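Local coordinates for extracellular ligand-binding receptor (Desulfohalobium retbaense DSM 5692, PDB 5ERE), which probably senses small ligands outside the cytoplasm, binding 2-oxo-4-methylpentanoate in a periplasmic-binding-protein-like module and cytosine in a tandem PAS-like sensor module, at residues A[411-414]-A[415-419]; A[333-336]-A[337-341]; A[15-18]-A[19-23]; A[190-193]-A[194-198]. All coordinates share one frame; numbering follows the deposited sequence.

Contact 1: A[411-414]-A[415-419]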
ATOM      1  N   GLN A 411      22.823  26.777  -9.936  1.00 39.97           N
ATOM      2  CA  GLN A 411      21.539  27.318 -10.430  1.00 44.37           C
ATOM      3  C   GLN A 411      21.499  28.837 -10.420  1.00 40.36           C
ATOM      4  O   GLN A 411      20.814  29.449 -11.246  1.00 41.46           O
ATOM      5  CB  GLN A 411      20.357  26.766  -9.620  1.00 39.49           C
ATOM      6  CG  GLN A 411      20.015  27.474  -8.283  1.00 44.88           C
ATOM      7  CD  GLN A 411      20.996  27.114  -7.174  1.00 38.87           C
ATOM      8  OE1 GLN A 411      22.045  26.542  -7.432  1.00 46.75           O
ATOM      9  NE2 GLN A 411      20.615  27.386  -5.929  1.00 39.46           N
ATOM     10  N   ILE A 412      22.231  29.442  -9.487  1.00 38.79           N
ATOM     11  CA  ILE A 412      22.243  30.888  -9.312  1.00 41.65           C
ATOM     12  C   ILE A 412      23.051  31.524 -10.451  1.00 46.27           C
ATOM     13  O   ILE A 412      22.703  32.574 -10.986  1.00 39.55           O
ATOM     14  CB  ILE A 412      22.856  31.301  -7.931  1.00 41.86           C
ATOM     15  CG1 ILE A 412      21.976  30.846  -6.766  1.00 41.04           C
ATOM     16  CG2 ILE A 412      23.128  32.802  -7.870  1.00 37.45           C
ATOM     17  CD1 ILE A 412      20.629  31.495  -6.698  1.00 43.27           C
ATOM     18  N   ILE A 413      24.153  30.889 -10.798  1.00 45.22           N
ATOM     19  CA  ILE A 413      24.915  31.287 -11.963  1.00 44.20           C
ATOM     20  C   ILE A 413      24.039  31.280 -13.206  1.00 42.03           C
ATOM     21  O   ILE A 413      24.013  32.249 -13.980  1.00 44.05           O
ATOM     22  CB  ILE A 413      26.131  30.342 -12.134  1.00 45.52           C
ATOM     23  CG1 ILE A 413      27.084  30.529 -10.942  1.00 38.45           C
ATOM     24  CG2 ILE A 413      26.863  30.623 -13.425  1.00 51.30           C
ATOM     25  CD1 ILE A 413      28.248  29.477 -10.847  1.00 46.91           C
ATOM     26  N   ARG A 414      23.294  30.201 -13.388  1.00 38.57           N
ATOM     27  CA  ARG A 414      22.489  30.053 -14.589  1.00 45.07           C
ATOM     28  C   ARG A 414      21.396  31.102 -14.653  1.00 46.30           C
ATOM     29  O   ARG A 414      21.122  31.661 -15.707  1.00 43.41           O
ATOM     30  CB  ARG A 414      21.896  28.659 -14.648  1.00 42.92           C
ATOM     31  CG  ARG A 414      22.967  27.607 -14.918  1.00 40.90           C
ATOM     32  CD  ARG A 414      22.387  26.257 -15.223  1.00 41.85           C
ATOM     33  NE  ARG A 414      21.834  25.564 -14.053  1.00 49.74           N
ATOM     34  CZ  ARG A 414      20.542  25.294 -13.861  1.00 42.44           C
ATOM     35  NH1 ARG A 414      19.622  25.647 -14.752  1.00 43.44           N
ATOM     36  NH2 ARG A 414      20.165  24.648 -12.775  1.00 39.50           N
ATOM     37  N   LEU A 415      20.765  31.378 -13.520  1.00 39.52           N
ATOM     38  CA  LEU A 415      19.703  32.393 -13.508  1.00 42.95           C
ATOM     39  C   LEU A 415      20.296  33.766 -13.842  1.00 44.52           C
ATOM     40  O   LEU A 415      19.692  34.584 -14.558  1.00 40.35           O
ATOM     41  CB  LEU A 415      18.988  32.414 -12.151  1.00 37.87           C
ATOM     42  CG  LEU A 415      17.818  33.414 -12.041  1.00 38.41           C
ATOM     43  CD1 LEU A 415      16.686  32.847 -11.205  1.00 38.60           C
ATOM     44  CD2 LEU A 415      18.317  34.715 -11.483  1.00 40.55           C
ATOM     45  N   HIS A 416      21.495  34.008 -13.332  1.00 43.81           N
ATOM     46  CA  HIS A 416      22.170  35.272 -13.559  1.00 53.20           C
ATOM     47  C   HIS A 416      22.593  35.430 -15.019  1.00 54.82           C
ATOM     48  O   HIS A 416      22.543  36.524 -15.562  1.00 51.48           O
ATOM     49  CB  HIS A 416      23.376  35.392 -12.635  1.00 46.95           C
ATOM     50  CG  HIS A 416      23.010  35.803 -11.243  1.00 57.07           C
ATOM     51  ND1 HIS A 416      23.946  36.080 -10.270  1.00 63.74           N
ATOM     52  CD2 HIS A 416      21.799  35.988 -10.665  1.00 53.98           C
ATOM     53  CE1 HIS A 416      23.331  36.430  -9.157  1.00 61.39           C
ATOM     54  NE2 HIS A 416      22.025  36.389  -9.371  1.00 49.99           N
ATOM     55  N   GLU A 417      22.975  34.322 -15.641  1.00 48.67           N
ATOM     56  CA  GLU A 417      23.376  34.323 -17.040  1.00 54.28           C
ATOM     57  C   GLU A 417      22.213  34.207 -18.029  1.00 55.82           C
ATOM     58  O   GLU A 417      22.416  34.457 -19.209  1.00 56.97           O
ATOM     59  CB  GLU A 417      24.362  33.180 -17.277  1.00 42.23           C
ATOM     60  CG  GLU A 417      25.706  33.365 -16.605  1.00 46.89           C
ATOM     61  CD  GLU A 417      26.389  34.646 -17.036  1.00 52.74           C
ATOM     62  OE1 GLU A 417      26.564  34.832 -18.257  1.00 59.57           O
ATOM     63  OE2 GLU A 417      26.739  35.469 -16.159  1.00 56.59           O
ATOM     64  N   THR A 418      21.013  33.833 -17.566  1.00 52.33           N
ATOM     65  CA  THR A 418      19.862  33.652 -18.470  1.00 46.59           C
ATOM     66  C   THR A 418      18.727  34.632 -18.163  1.00 47.24           C
ATOM     67  O   THR A 418      17.912  34.947 -19.022  1.00 46.05           O
ATOM     68  CB  THR A 418      19.295  32.181 -18.416  1.00 52.24           C
ATOM     69  OG1 THR A 418      18.798  31.869 -17.098  1.00 46.62           O
ATOM     70  CG2 THR A 418      20.380  31.151 -18.829  1.00 46.79           C
ATOM     71  N   HIS A 419      18.705  35.130 -16.938  1.00 46.65           N
ATOM     72  CA  HIS A 419      17.559  35.852 -16.378  1.00 52.09           C
ATOM     73  C   HIS A 419      16.263  35.097 -16.702  1.00 48.59           C
ATOM     74  O   HIS A 419      15.240  35.687 -17.050  1.00 42.66           O
ATOM     75  CB  HIS A 419      17.511  37.302 -16.888  1.00 53.35           C
ATOM     76  CG  HIS A 419      18.638  38.168 -16.391  1.00 50.11           C
ATOM     77  ND1 HIS A 419      18.765  39.497 -16.745  1.00 52.78           N
ATOM     78  CD2 HIS A 419      19.691  37.897 -15.581  1.00 52.39           C
ATOM     79  CE1 HIS A 419      19.840  40.007 -16.165  1.00 55.29           C
ATOM     80  NE2 HIS A 419      20.423  39.055 -15.459  1.00 52.55           N
TER
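The carbonyl oxygen of Arg414 is gripped twice by Thr418: the hydroxyl OG1 donates to Arg414 O at 2.7 Å, and Thr418 N reaches the same oxygen at 2.9 Å through a weak, bent bond. The hydroxyl comes in from above the carbonyl plane, 39° out of it. Thr418 can do this because OG1 sits between its own backbone N and carbonyl carbon (chi1 63°), which folds it back toward the preceding turn; OG1 also accepts from Gln420 N. Two residues earlier in the chain, Ile412 and His416 lie side by side and point the same way. The methyl CG2 of Ile412 stands over one face of the imidazole in a CH-pi contact, 4.0 Å from the ring centroid, with its nearest ring atom His416 CE1 at 3.9 Å. Ile412 O lies over a ring face as well, 3.3 Å from His416 CG, while it accepts His416 N. Leu415 packs on Val422 and Phe449, and Gln411 turns toward Gln409 and Asp437 beside the bound cytosine. With His419 leaving helical angles at positive phi, this is the C-terminal end of helix 410-418, which flanks the cytosine pocket of the PAS-like sensor domain.

Contact 2: A[333-336]-A[337-341]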
ATOM      1  N   ALA A 333       5.405   9.719 -11.099  1.00 37.28           N
ATOM      2  CA  ALA A 333       5.870  10.791 -11.990  1.00 35.37           C
ATOM      3  C   ALA A 333       4.862  11.927 -12.018  1.00 41.31           C
ATOM      4  O   ALA A 333       5.229  13.105 -12.011  1.00 37.79           O
ATOM      5  CB  ALA A 333       6.080  10.276 -13.410  1.00 41.98           C
ATOM      6  N   GLN A 334       3.586  11.563 -12.089  1.00 40.06           N
ATOM      7  CA  GLN A 334       2.533  12.568 -12.204  1.00 42.40           C
ATOM      8  C   GLN A 334       2.369  13.373 -10.927  1.00 44.12           C
ATOM      9  O   GLN A 334       2.145  14.586 -10.981  1.00 41.93           O
ATOM     10  CB  GLN A 334       1.203  11.909 -12.559  1.00 47.18           C
ATOM     11  CG  GLN A 334       1.175  11.426 -13.980  1.00 58.98           C
ATOM     12  CD  GLN A 334      -0.073  10.644 -14.307  1.00 65.59           C
ATOM     13  OE1 GLN A 334      -0.926  10.399 -13.449  1.00 67.15           O
ATOM     14  NE2 GLN A 334      -0.184  10.242 -15.552  1.00 69.44           N
ATOM     15  N   GLU A 335       2.443  12.722  -9.767  1.00 38.70           N
ATOM     16  CA  GLU A 335       2.300  13.492  -8.552  1.00 38.84           C
ATOM     17  C   GLU A 335       3.461  14.465  -8.444  1.00 39.17           C
ATOM     18  O   GLU A 335       3.260  15.631  -8.106  1.00 41.96           O
ATOM     19  CB  GLU A 335       2.225  12.604  -7.321  1.00 37.48           C
ATOM     20  CG  GLU A 335       2.102  13.415  -6.044  1.00 45.78           C
ATOM     21  CD  GLU A 335       1.662  12.591  -4.853  1.00 58.35           C
ATOM     22  OE1 GLU A 335       1.623  11.357  -4.989  1.00 63.59           O
ATOM     23  OE2 GLU A 335       1.364  13.177  -3.781  1.00 67.27           O
ATOM     24  N   LEU A 336       4.670  13.990  -8.756  1.00 35.34           N
ATOM     25  CA  LEU A 336       5.858  14.841  -8.709  1.00 34.71           C
ATOM     26  C   LEU A 336       5.773  16.009  -9.704  1.00 40.24           C
ATOM     27  O   LEU A 336       6.116  17.131  -9.355  1.00 37.26           O
ATOM     28  CB  LEU A 336       7.132  14.020  -8.970  1.00 45.43           C
ATOM     29  CG  LEU A 336       7.536  13.088  -7.814  1.00 37.99           C
ATOM     30  CD1 LEU A 336       8.556  12.019  -8.232  1.00 40.70           C
ATOM     31  CD2 LEU A 336       8.036  13.873  -6.552  1.00 38.78           C
ATOM     32  N   ASN A 337       5.348  15.762 -10.946  1.00 42.88           N
ATOM     33  CA  ASN A 337       5.223  16.861 -11.910  1.00 39.27           C
ATOM     34  C   ASN A 337       4.217  17.901 -11.473  1.00 37.01           C
ATOM     35  O   ASN A 337       4.446  19.084 -11.659  1.00 46.81           O
ATOM     36  CB  ASN A 337       4.851  16.340 -13.303  1.00 40.99           C
ATOM     37  CG  ASN A 337       6.037  15.625 -13.984  1.00 51.02           C
ATOM     38  OD1 ASN A 337       7.207  15.988 -13.778  1.00 49.72           O
ATOM     39  ND2 ASN A 337       5.739  14.595 -14.759  1.00 57.82           N
ATOM     40  N   ALA A 338       3.112  17.464 -10.883  1.00 40.57           N
ATOM     41  CA  ALA A 338       2.096  18.399 -10.428  1.00 42.41           C
ATOM     42  C   ALA A 338       2.565  19.189  -9.188  1.00 42.82           C
ATOM     43  O   ALA A 338       2.243  20.370  -9.002  1.00 37.18           O
ATOM     44  CB  ALA A 338       0.825  17.663 -10.130  1.00 44.61           C
ATOM     45  N   ILE A 339       3.330  18.552  -8.323  1.00 34.58           N
ATOM     46  CA  ILE A 339       3.911  19.317  -7.227  1.00 30.61           C
ATOM     47  C   ILE A 339       4.859  20.386  -7.756  1.00 32.39           C
ATOM     48  O   ILE A 339       4.754  21.556  -7.378  1.00 36.45           O
ATOM     49  CB  ILE A 339       4.637  18.385  -6.229  1.00 34.12           C
ATOM     50  CG1 ILE A 339       3.573  17.570  -5.512  1.00 33.35           C
ATOM     51  CG2 ILE A 339       5.442  19.186  -5.254  1.00 32.97           C
ATOM     52  CD1 ILE A 339       4.142  16.401  -4.687  1.00 35.24           C
ATOM     53  N   PHE A 340       5.779  20.004  -8.634  1.00 28.81           N
ATOM     54  CA  PHE A 340       6.685  20.965  -9.250  1.00 34.48           C
ATOM     55  C   PHE A 340       5.939  22.086 -10.008  1.00 42.42           C
ATOM     56  O   PHE A 340       6.349  23.243  -9.975  1.00 33.94           O
ATOM     57  CB  PHE A 340       7.630  20.260 -10.232  1.00 33.75           C
ATOM     58  CG  PHE A 340       8.840  19.591  -9.587  1.00 39.83           C
ATOM     59  CD1 PHE A 340       9.642  20.254  -8.662  1.00 48.78           C
ATOM     60  CD2 PHE A 340       9.190  18.290  -9.953  1.00 43.81           C
ATOM     61  CE1 PHE A 340      10.782  19.608  -8.098  1.00 38.36           C
ATOM     62  CE2 PHE A 340      10.293  17.656  -9.393  1.00 45.74           C
ATOM     63  CZ  PHE A 340      11.081  18.330  -8.451  1.00 33.36           C
ATOM     64  N   LYS A 341       4.878  21.730 -10.732  1.00 39.35           N
ATOM     65  CA  LYS A 341       4.136  22.718 -11.508  1.00 41.13           C
ATOM     66  C   LYS A 341       3.501  23.724 -10.560  1.00 40.76           C
ATOM     67  O   LYS A 341       3.487  24.920 -10.849  1.00 41.22           O
ATOM     68  CB  LYS A 341       3.073  22.057 -12.386  1.00 45.04           C
TER
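Glu335 and Ile339 make the side-chain contact here, and it is apolar: the methylene CG of Glu335 meets the terminal methyl CD1 of Ile339 at 3.9 Å, the two chains crossing at a slant. CG of Glu335 is trans to the backbone N (chi1 179°) and the chain runs on extended, so its aliphatic part borders the isoleucine while the carboxylate travels further out to salt bridges with Lys469 and Arg468 of helix 461-470. Side chains also lie against the backbone of the turn before. Ile339 CG1 rests 3.3 Å from Glu335 O, and CD2 of the Phe340 ring approaches Leu336 O at the same distance of 3.3 Å. Asn337 brings its amide over Ala333 O, with CG 3.3 Å away, but ND2 is badly angled for a bond. The backbone supplies the hydrogen bonds, four successive i to i+4 links; Phe340 N to Leu336 O, at 3.0 Å, is almost straight (177°). Outward, Leu336 packs on Ile465 and Leu557, and Phe340 meets Phe461. Glu335 thus divides its chemistry, greasy stem along helix 324-357 and charged end to helix 461-470, joining the long helix to its neighbour by both packing and charge.

Contact 3: A[15-18]-A[19-23]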
ATOM      1  N   GLU A  15     -17.184 -23.092   2.789  1.00 37.46           N
ATOM      2  CA  GLU A  15     -16.822 -24.480   3.055  1.00 41.97           C
ATOM      3  C   GLU A  15     -15.450 -24.815   2.471  1.00 45.51           C
ATOM      4  O   GLU A  15     -14.625 -25.412   3.163  1.00 36.80           O
ATOM      5  CB  GLU A  15     -17.883 -25.438   2.484  1.00 47.70           C
ATOM      6  CG  GLU A  15     -17.710 -26.901   2.901  1.00 68.37           C
ATOM      7  CD  GLU A  15     -18.877 -27.773   2.477  1.00 87.88           C
ATOM      8  OE1 GLU A  15     -19.492 -27.482   1.424  1.00 90.94           O
ATOM      9  OE2 GLU A  15     -19.182 -28.743   3.209  1.00 95.87           O
ATOM     10  N   ASP A  16     -15.199 -24.382   1.231  1.00 30.78           N
ATOM     11  CA  ASP A  16     -13.980 -24.730   0.517  1.00 34.24           C
ATOM     12  C   ASP A  16     -12.741 -24.123   1.181  1.00 37.68           C
ATOM     13  O   ASP A  16     -11.703 -24.770   1.251  1.00 33.88           O
ATOM     14  CB  ASP A  16     -14.059 -24.311  -0.961  1.00 41.94           C
ATOM     15  CG  ASP A  16     -13.909 -22.796  -1.171  1.00 61.79           C
ATOM     16  OD1 ASP A  16     -14.688 -22.012  -0.571  1.00 63.67           O
ATOM     17  OD2 ASP A  16     -13.012 -22.380  -1.944  1.00 66.70           O
ATOM     18  N   ILE A  17     -12.865 -22.901   1.670  1.00 35.18           N
ATOM     19  CA  ILE A  17     -11.786 -22.227   2.388  1.00 36.00           C
ATOM     20  C   ILE A  17     -11.516 -22.970   3.697  1.00 38.21           C
ATOM     21  O   ILE A  17     -10.360 -23.263   4.048  1.00 35.63           O
ATOM     22  CB  ILE A  17     -12.155 -20.749   2.634  1.00 36.42           C
ATOM     23  CG1 ILE A  17     -12.005 -19.964   1.318  1.00 40.77           C
ATOM     24  CG2 ILE A  17     -11.317 -20.095   3.769  1.00 28.14           C
ATOM     25  CD1 ILE A  17     -12.816 -18.674   1.285  1.00 37.94           C
ATOM     26  N   ALA A  18     -12.599 -23.315   4.378  1.00 34.72           N
ATOM     27  CA  ALA A  18     -12.523 -24.058   5.615  1.00 32.30           C
ATOM     28  C   ALA A  18     -11.807 -25.389   5.425  1.00 37.11           C
ATOM     29  O   ALA A  18     -10.968 -25.712   6.228  1.00 31.36           O
ATOM     30  CB  ALA A  18     -13.895 -24.302   6.197  1.00 32.27           C
ATOM     31  N   VAL A  19     -12.118 -26.143   4.370  1.00 34.59           N
ATOM     32  CA  VAL A  19     -11.470 -27.424   4.132  1.00 36.37           C
ATOM     33  C   VAL A  19     -10.001 -27.232   3.765  1.00 32.83           C
ATOM     34  O   VAL A  19      -9.166 -28.041   4.150  1.00 36.85           O
ATOM     35  CB  VAL A  19     -12.182 -28.247   3.010  1.00 35.01           C
ATOM     36  CG1 VAL A  19     -11.360 -29.445   2.577  1.00 36.74           C
ATOM     37  CG2 VAL A  19     -13.567 -28.724   3.476  1.00 41.32           C
ATOM     38  N   GLU A  20      -9.702 -26.173   3.025  1.00 27.81           N
ATOM     39  CA  GLU A  20      -8.346 -25.814   2.693  1.00 34.59           C
ATOM     40  C   GLU A  20      -7.519 -25.566   3.964  1.00 33.63           C
ATOM     41  O   GLU A  20      -6.403 -26.075   4.130  1.00 26.86           O
ATOM     42  CB  GLU A  20      -8.349 -24.572   1.804  1.00 32.31           C
ATOM     43  CG  GLU A  20      -6.939 -24.135   1.401  1.00 38.47           C
ATOM     44  CD  GLU A  20      -6.924 -23.077   0.330  1.00 40.51           C
ATOM     45  OE1 GLU A  20      -7.256 -23.386  -0.842  1.00 37.92           O
ATOM     46  OE2 GLU A  20      -6.569 -21.936   0.661  1.00 38.65           O
ATOM     47  N   GLN A  21      -8.085 -24.792   4.874  1.00 29.28           N
ATOM     48  CA  GLN A  21      -7.408 -24.452   6.113  1.00 29.02           C
ATOM     49  C   GLN A  21      -7.175 -25.709   6.955  1.00 34.19           C
ATOM     50  O   GLN A  21      -6.103 -25.865   7.534  1.00 38.35           O
ATOM     51  CB  GLN A  21      -8.199 -23.411   6.890  1.00 30.97           C
ATOM     52  CG  GLN A  21      -8.253 -22.074   6.207  1.00 29.66           C
ATOM     53  CD  GLN A  21      -9.284 -21.122   6.842  1.00 34.29           C
ATOM     54  OE1 GLN A  21     -10.414 -21.513   7.119  1.00 36.12           O
ATOM     55  NE2 GLN A  21      -8.877 -19.903   7.099  1.00 36.31           N
ATOM     56  N   GLN A  22      -8.174 -26.584   7.022  1.00 35.89           N
ATOM     57  CA  GLN A  22      -8.075 -27.847   7.739  1.00 34.39           C
ATOM     58  C   GLN A  22      -6.976 -28.713   7.177  1.00 40.55           C
ATOM     59  O   GLN A  22      -6.168 -29.246   7.932  1.00 30.03           O
ATOM     60  CB  GLN A  22      -9.391 -28.593   7.669  1.00 37.95           C
ATOM     61  CG  GLN A  22      -9.418 -30.015   8.230  1.00 38.18           C
ATOM     62  CD  GLN A  22     -10.562 -30.810   7.621  1.00 50.21           C
ATOM     63  OE1 GLN A  22     -11.646 -30.866   8.178  1.00 48.91           O
ATOM     64  NE2 GLN A  22     -10.327 -31.407   6.436  1.00 63.36           N
ATOM     65  N   ARG A  23      -6.977 -28.881   5.861  1.00 32.36           N
ATOM     66  CA  ARG A  23      -5.899 -29.571   5.171  1.00 32.57           C
ATOM     67  C   ARG A  23      -4.515 -29.022   5.479  1.00 40.82           C
ATOM     68  O   ARG A  23      -3.560 -29.795   5.758  1.00 36.91           O
ATOM     69  CB  ARG A  23      -6.168 -29.483   3.671  1.00 36.40           C
ATOM     70  CG  ARG A  23      -7.292 -30.368   3.266  1.00 29.30           C
ATOM     71  CD  ARG A  23      -7.637 -30.178   1.782  1.00 32.02           C
ATOM     72  NE  ARG A  23      -8.620 -31.154   1.353  1.00 33.67           N
ATOM     73  CZ  ARG A  23      -9.184 -31.156   0.147  1.00 38.08           C
ATOM     74  NH1 ARG A  23      -8.883 -30.222  -0.734  1.00 37.02           N
ATOM     75  NH2 ARG A  23     -10.053 -32.089  -0.171  1.00 38.75           N
TER
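Ile17 and Gln21 run side by side on one flank of the helix, the methyl CG2 of Ile17 lying 3.7 Å from OE1 and 3.8 Å from CD of Gln21. That methyl is trans to the backbone N of Ile17, which sends it forward along the axis to the amide one turn on. Gln21 in turn folds CG over the backbone, 3.2 Å from Ile17 O, the same oxygen that accepts Gln21 N at 2.9 Å. On another flank, Val19 touches Glu15 O with CG2 at 3.5 Å, and its other methyl, CG1, lies over one face of the Arg23 guanidinium, 3.4 Å above the plane and toward the rim. All this happens in the first turns of helix 15-32, the crossover helix of the beta-alpha-beta unit that links strands 3-8 and 37-42 in the periplasmic-binding-protein fold. The next shell fixes the acids. Asp16 OD2 and Glu20 OE1, 5.9 Å apart, both form salt bridges to Arg214, whose charge probably eases their mutual repulsion, and the Glu20 carboxylate also accepts from the backbone N of Gly253 and Gly256. Phe255, a residue of the 2-oxo-4-methylpentanoate pocket, touches Ile17, Glu20 and Gln21, and the side chain of Ile17 is about 4 Å from the bound ligand.

Contact 4: A[190-193]-A[194-198]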
ATOM      1  N   ALA A 190     -17.962 -15.466  -6.377  1.00 48.64           N
ATOM      2  CA  ALA A 190     -17.777 -14.488  -7.428  1.00 53.03           C
ATOM      3  C   ALA A 190     -17.898 -15.071  -8.824  1.00 48.06           C
ATOM      4  O   ALA A 190     -18.199 -14.335  -9.731  1.00 46.88           O
ATOM      5  CB  ALA A 190     -16.432 -13.799  -7.287  1.00 43.97           C
ATOM      6  N   ALA A 191     -17.650 -16.361  -9.015  1.00 49.37           N
ATOM      7  CA  ALA A 191     -17.802 -16.952 -10.348  1.00 56.38           C
ATOM      8  C   ALA A 191     -19.280 -16.964 -10.799  1.00 62.12           C
ATOM      9  O   ALA A 191     -19.579 -16.834 -11.980  1.00 60.22           O
ATOM     10  CB  ALA A 191     -17.239 -18.353 -10.382  1.00 54.57           C
ATOM     11  N   THR A 192     -20.188 -17.113  -9.846  1.00 59.37           N
ATOM     12  CA  THR A 192     -21.619 -17.047 -10.118  1.00 63.31           C
ATOM     13  C   THR A 192     -22.088 -15.605 -10.288  1.00 65.69           C
ATOM     14  O   THR A 192     -22.870 -15.282 -11.210  1.00 59.51           O
ATOM     15  CB  THR A 192     -22.414 -17.724  -8.993  1.00 62.70           C
ATOM     16  OG1 THR A 192     -22.127 -19.124  -9.018  1.00 68.80           O
ATOM     17  CG2 THR A 192     -23.941 -17.516  -9.149  1.00 59.37           C
ATOM     18  N   ILE A 193     -21.617 -14.737  -9.401  1.00 52.55           N
ATOM     19  CA  ILE A 193     -21.916 -13.316  -9.514  1.00 62.69           C
ATOM     20  C   ILE A 193     -21.488 -12.819 -10.900  1.00 61.30           C
ATOM     21  O   ILE A 193     -22.279 -12.197 -11.597  1.00 63.15           O
ATOM     22  CB  ILE A 193     -21.234 -12.503  -8.394  1.00 57.33           C
ATOM     23  CG1 ILE A 193     -21.802 -12.908  -7.035  1.00 60.71           C
ATOM     24  CG2 ILE A 193     -21.477 -11.022  -8.572  1.00 45.57           C
ATOM     25  CD1 ILE A 193     -20.995 -12.359  -5.805  1.00 45.62           C
ATOM     26  N   ALA A 194     -20.257 -13.132 -11.301  1.00 56.79           N
ATOM     27  CA  ALA A 194     -19.731 -12.758 -12.616  1.00 55.36           C
ATOM     28  C   ALA A 194     -20.630 -13.224 -13.771  1.00 65.09           C
ATOM     29  O   ALA A 194     -20.881 -12.466 -14.702  1.00 61.55           O
ATOM     30  CB  ALA A 194     -18.336 -13.333 -12.807  1.00 44.18           C
ATOM     31  N   LYS A 195     -21.085 -14.471 -13.701  1.00 69.40           N
ATOM     32  CA  LYS A 195     -21.890 -15.078 -14.759  1.00 68.75           C
ATOM     33  C   LYS A 195     -23.172 -14.296 -14.948  1.00 67.59           C
ATOM     34  O   LYS A 195     -23.477 -13.829 -16.049  1.00 61.46           O
ATOM     35  CB  LYS A 195     -22.227 -16.530 -14.420  1.00 70.90           C
ATOM     36  CG  LYS A 195     -22.497 -17.426 -15.628  1.00 79.51           C
ATOM     37  CD  LYS A 195     -23.605 -18.442 -15.382  1.00 85.40           C
ATOM     38  CE  LYS A 195     -23.403 -19.682 -16.250  1.00 89.43           C
ATOM     39  NZ  LYS A 195     -24.536 -20.641 -16.173  1.00 88.55           N
ATOM     40  N   GLN A 196     -23.914 -14.167 -13.852  1.00 71.29           N
ATOM     41  CA  GLN A 196     -25.212 -13.530 -13.868  1.00 78.15           C
ATOM     42  C   GLN A 196     -25.091 -12.067 -14.277  1.00 85.85           C
ATOM     43  O   GLN A 196     -25.919 -11.564 -15.039  1.00 97.70           O
ATOM     44  CB  GLN A 196     -25.871 -13.669 -12.500  1.00 73.50           C
ATOM     45  CG  GLN A 196     -26.146 -15.123 -12.119  1.00 73.19           C
ATOM     46  CD  GLN A 196     -27.003 -15.271 -10.866  1.00 72.03           C
ATOM     47  OE1 GLN A 196     -27.530 -14.296 -10.334  1.00 74.80           O
ATOM     48  NE2 GLN A 196     -27.162 -16.504 -10.409  1.00 68.26           N
ATOM     49  N   ALA A 197     -24.052 -11.389 -13.798  1.00 62.23           N
ATOM     50  CA  ALA A 197     -23.852  -9.988 -14.163  1.00 62.47           C
ATOM     51  C   ALA A 197     -23.608  -9.819 -15.673  1.00 65.90           C
ATOM     52  O   ALA A 197     -24.175  -8.915 -16.296  1.00 63.68           O
ATOM     53  CB  ALA A 197     -22.703  -9.392 -13.371  1.00 64.56           C
ATOM     54  N   ARG A 198     -22.779 -10.680 -16.260  1.00 67.84           N
ATOM     55  CA  ARG A 198     -22.512 -10.615 -17.691  1.00 74.96           C
ATOM     56  C   ARG A 198     -23.777 -10.991 -18.476  1.00 85.35           C
ATOM     57  O   ARG A 198     -24.054 -10.408 -19.526  1.00 85.78           O
ATOM     58  CB  ARG A 198     -21.342 -11.526 -18.065  1.00 65.92           C
ATOM     59  CG  ARG A 198     -19.967 -11.030 -17.556  1.00 68.52           C
ATOM     60  CD  ARG A 198     -19.406  -9.955 -18.461  1.00 72.00           C
ATOM     61  NE  ARG A 198     -18.006  -9.608 -18.173  1.00 66.47           N
ATOM     62  CZ  ARG A 198     -17.608  -8.483 -17.577  1.00 62.96           C
ATOM     63  NH1 ARG A 198     -18.483  -7.571 -17.165  1.00 60.60           N
ATOM     64  NH2 ARG A 198     -16.320  -8.256 -17.393  1.00 58.82           N
TER
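Helix 190-199 is the crossover of a beta-alpha-beta unit, carrying the chain from strand 181-185 to the parallel strand 205-208 in the periplasmic-binding-protein module, and Thr192 and Gln196 meet along its first turns. Their side chains lie alongside each other and point the same way. The methyl CG2 of Thr192 does the touching, 3.6 Å from the amide nitrogen NE2 of Gln196. It can do so because CG2 is trans to the backbone N, with OG1 placed beside that N instead (chi1 -67°), so the threonine turns its carbon branch and not its hydroxyl to the glutamine. Gln196 also lays CG 3.4 Å from Thr192 O, and Gln196 N bonds to that oxygen at 3.1 Å in a practically straight line (179°). The first turn is less regular: Lys195 N reaches Ala191 O at 3.3 Å, arriving from above the carbonyl plane, 42° out of it. Two buried alanines sit close against the backbone of the turn before: Ala194 CB is 3.2 Å from Ala190 O, and Ala197 CB 3.3 Å from Ile193 O. Around them, Ala194 packs on Leu206 and Thr224, Ala197 and Gln196 on Leu171, and Arg198 donates through NH1 to the carbonyls of Ile202 and Ala204. The hydrogen bonds between 190-193 and 194-198 are thus all main-chain, while the Thr192-Gln196 pair, a methyl against an amide nitrogen, is van der Waals packing despite its polar residue names.

In the fold
From the N terminus the order is contact 3, contact 4, contact 2, contact 1. Each joins adjoining turns of a single helix, so none closes a long loop, and they follow in series without nesting or crossing. Contacts 3 and 4 belong to crossover helices beside two different sheets of the periplasmic-binding-protein module, their centres about 23 Å apart. The chain then enters the long helix 324-357, where contact 2 packs against helix 461-470 and strands 541-550 and 553-561. Contact 1 ends a short helix by the cytosine-binding sheet, its centre about 24 Å from that of contact 2 and about 69 Å from that of contact 3, on the opposite side of the chain's centre from contacts 3 and 4.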